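Local coordinates for uncharacterized protein (Staphylococcus aureus subsp. aureus, PDB 4LQZ) that is of unknown function but belongs to the DUF4909 family and adopts a streptavidin-like fold built mainly from antiparallel strands, at residues L74-P78 with D79-T83. Sequence-based numbering, arbitrary orientation.
Sequences LNCKP and DFWKT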
ATOM      1  N   LEU A  74     -13.195   2.603   0.167  1.00 33.78           N
ATOM      2  CA  LEU A  74     -12.509   2.231   1.387  1.00 33.53           C
ATOM      3  C   LEU A  74     -12.438   3.424   2.312  1.00 39.70           C
ATOM      4  O   LEU A  74     -11.676   4.359   2.064  1.00 38.36           O
ATOM      5  CB  LEU A  74     -11.112   1.688   1.083  1.00 31.27           C
ATOM      6  CG  LEU A  74     -10.329   1.139   2.281  1.00 35.02           C
ATOM      7  CD1 LEU A  74     -11.008  -0.088   2.852  1.00 35.71           C
ATOM      8  CD2 LEU A  74      -8.922   0.835   1.879  1.00 33.25           C
ATOM      9  N   ASN A  75     -13.221   3.376   3.381  1.00 38.64           N
ATOM     10  CA  ASN A  75     -13.308   4.497   4.298  1.00 42.27           C
ATOM     11  C   ASN A  75     -12.188   4.473   5.339  1.00 47.83           C
ATOM     12  O   ASN A  75     -12.370   3.989   6.458  1.00 50.37           O
ATOM     13  CB  ASN A  75     -14.674   4.535   4.946  1.00 45.69           C
ATOM     14  CG  ASN A  75     -14.972   5.851   5.608  1.00 66.07           C
ATOM     15  OD1 ASN A  75     -14.226   6.839   5.470  1.00 51.37           O
ATOM     16  ND2 ASN A  75     -16.073   5.887   6.338  1.00 62.71           N
ATOM     17  N   CYS A  76     -11.036   5.025   4.953  1.00 44.49           N
ATOM     18  CA  CYS A  76      -9.834   5.129   5.771  1.00 45.17           C
ATOM     19  C   CYS A  76      -9.475   6.604   5.958  1.00 51.31           C
ATOM     20  O   CYS A  76      -9.998   7.454   5.228  1.00 51.21           O
ATOM     21  CB  CYS A  76      -8.677   4.331   5.163  1.00 42.93           C
ATOM     22  SG  CYS A  76      -7.695   5.223   3.926  1.00 45.55           S
ATOM     23  N   LYS A  77      -8.620   6.913   6.965  1.00 47.90           N
ATOM     24  CA  LYS A  77      -8.169   8.278   7.248  1.00 49.28           C
ATOM     25  C   LYS A  77      -7.329   8.798   6.068  1.00 49.92           C
ATOM     26  O   LYS A  77      -6.441   8.087   5.595  1.00 48.05           O
ATOM     27  CB  LYS A  77      -7.391   8.353   8.570  1.00 53.75           C
ATOM     28  CG  LYS A  77      -8.252   8.019   9.786  1.00 74.44           C
ATOM     29  CD  LYS A  77      -8.627   9.238  10.601  1.00 86.81           C
ATOM     30  CE  LYS A  77      -9.219   8.861  11.937  1.00 98.29           C
ATOM     31  NZ  LYS A  77     -10.664   8.515  11.848  1.00107.95           N
ATOM     32  N   PRO A  78      -7.643   9.993   5.539  1.00 46.07           N
ATOM     33  CA  PRO A  78      -6.945  10.479   4.334  1.00 44.91           C
ATOM     34  C   PRO A  78      -5.433  10.668   4.439  1.00 47.89           C
ATOM     35  O   PRO A  78      -4.768  10.586   3.404  1.00 44.36           O
ATOM     36  CB  PRO A  78      -7.613  11.834   4.063  1.00 49.63           C
ATOM     37  CG  PRO A  78      -8.276  12.202   5.334  1.00 55.10           C
ATOM     38  CD  PRO A  78      -8.725  10.926   5.930  1.00 49.30           C
ATOM     39  N   ASP A  79      -4.876  10.915   5.649  1.00 47.27           N
ATOM     40  CA  ASP A  79      -3.429  11.123   5.764  1.00 46.20           C
ATOM     41  C   ASP A  79      -2.632   9.814   5.564  1.00 46.51           C
ATOM     42  O   ASP A  79      -1.417   9.868   5.404  1.00 45.00           O
ATOM     43  CB  ASP A  79      -3.064  11.852   7.056  1.00 50.79           C
ATOM     44  CG  ASP A  79      -3.496  13.316   6.985  1.00 62.78           C
ATOM     45  OD1 ASP A  79      -3.949  13.755   5.900  1.00 61.90           O
ATOM     46  OD2 ASP A  79      -3.365  14.020   7.998  1.00 74.08           O
ATOM     47  N   PHE A  80      -3.331   8.672   5.453  1.00 41.22           N
ATOM     48  CA  PHE A  80      -2.749   7.386   5.062  1.00 37.21           C
ATOM     49  C   PHE A  80      -2.131   7.541   3.661  1.00 40.22           C
ATOM     50  O   PHE A  80      -1.116   6.907   3.354  1.00 38.51           O
ATOM     51  CB  PHE A  80      -3.820   6.279   5.066  1.00 37.22           C
ATOM     52  CG  PHE A  80      -3.373   4.995   4.391  1.00 35.89           C
ATOM     53  CD1 PHE A  80      -2.474   4.137   5.021  1.00 38.64           C
ATOM     54  CD2 PHE A  80      -3.808   4.677   3.107  1.00 36.41           C
ATOM     55  CE1 PHE A  80      -2.007   2.985   4.372  1.00 36.99           C
ATOM     56  CE2 PHE A  80      -3.355   3.515   2.467  1.00 36.58           C
ATOM     57  CZ  PHE A  80      -2.458   2.680   3.107  1.00 34.35           C
ATOM     58  N   TRP A  81      -2.753   8.409   2.826  1.00 36.67           N
ATOM     59  CA  TRP A  81      -2.349   8.698   1.452  1.00 36.29           C
ATOM     60  C   TRP A  81      -1.229   9.755   1.383  1.00 41.67           C
ATOM     61  O   TRP A  81      -0.740  10.039   0.291  1.00 41.03           O
ATOM     62  CB  TRP A  81      -3.564   9.081   0.567  1.00 35.29           C
ATOM     63  CG  TRP A  81      -4.597   7.985   0.519  1.00 34.13           C
ATOM     64  CD1 TRP A  81      -5.757   7.924   1.234  1.00 37.29           C
ATOM     65  CD2 TRP A  81      -4.474   6.723  -0.154  1.00 31.58           C
ATOM     66  NE1 TRP A  81      -6.409   6.741   0.981  1.00 34.50           N
ATOM     67  CE2 TRP A  81      -5.637   5.978   0.140  1.00 34.56           C
ATOM     68  CE3 TRP A  81      -3.491   6.146  -0.985  1.00 31.63           C
ATOM     69  CZ2 TRP A  81      -5.847   4.689  -0.370  1.00 31.50           C
ATOM     70  CZ3 TRP A  81      -3.718   4.890  -1.519  1.00 31.07           C
ATOM     71  CH2 TRP A  81      -4.891   4.181  -1.225  1.00 30.94           C
ATOM     72  N   LYS A  82      -0.735  10.237   2.540  1.00 41.94           N
ATOM     73  CA  LYS A  82       0.387  11.174   2.566  1.00 44.98           C
ATOM     74  C   LYS A  82       1.696  10.366   2.562  1.00 46.58           C
ATOM     75  O   LYS A  82       2.257  10.027   3.618  1.00 46.99           O
ATOM     76  CB  LYS A  82       0.283  12.146   3.754  1.00 51.75           C
ATOM     77  CG  LYS A  82       0.976  13.477   3.503  1.00 70.96           C
ATOM     78  CD  LYS A  82       1.180  14.237   4.797  1.00 83.64           C
ATOM     79  CE  LYS A  82       2.379  15.147   4.727  1.00104.21           C
ATOM     80  NZ  LYS A  82       2.699  15.741   6.055  1.00122.45           N
ATOM     81  N   THR A  83       2.157   9.999   1.348  1.00 42.17           N
ATOM     82  CA  THR A  83       3.337   9.136   1.171  1.00 40.19           C
ATOM     83  C   THR A  83       4.030   9.399  -0.175  1.00 46.47           C
ATOM     84  O   THR A  83       3.462  10.072  -1.045  1.00 48.10           O
ATOM     85  CB  THR A  83       2.915   7.647   1.310  1.00 36.02           C
ATOM     86  OG1 THR A  83       4.084   6.818   1.349  1.00 36.74           O
ATOM     87  CG2 THR A  83       1.946   7.166   0.170  1.00 30.02           C
TER
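C76 meets both aromatic side chains of the one-turn 3-10 segment that follows it, F80 and W81, and its sulfur is the point where the three side chains converge. SG lies 3.6 Å from W81 NE1 and 4.0 Å from F80 CD2. Both are Cys sulfur-aromatic contacts, and both are oblique: the sulfur sits 53° off the F80 ring normal and 59° off that of the W81 five-membered ring. SG stands between the backbone N and carbonyl carbon of C76, which leaves it in contact with both rings.

The aromatic pair also packs on itself. F80 CD2 stands 3.7 Å above the plane of the W81 ring, over its centre, while W81 NE1 lies at the edge of the F80 ring and in its plane. F80 CG is anti to the backbone N (chi1 167°) while W81 CG lies beside its own backbone N, and from these positions the two rings meet.

Two i to i+3 backbone hydrogen bonds cross between the segments, as expected of 3-10 geometry, and K82 N to D79 O continues the pattern. F80 N donates to K77 O at 3.2 Å and W81 N to P78 O at 3.0 Å. P78 O additionally lies near the plane of the W81 ring at its edge, 3.6 Å from CD1.

This turn belongs to the connection between strands 61-66 and 85-88. Its buried side faces the sheet: F80 stacks on Y96 of strand 91-100 and gives its carbonyl oxygen to the Y96 hydroxyl, W81 packs edge-to-face with Y68 and Y94, and C76 touches Q26 of strand 21-26 and M138 of strand 138-142.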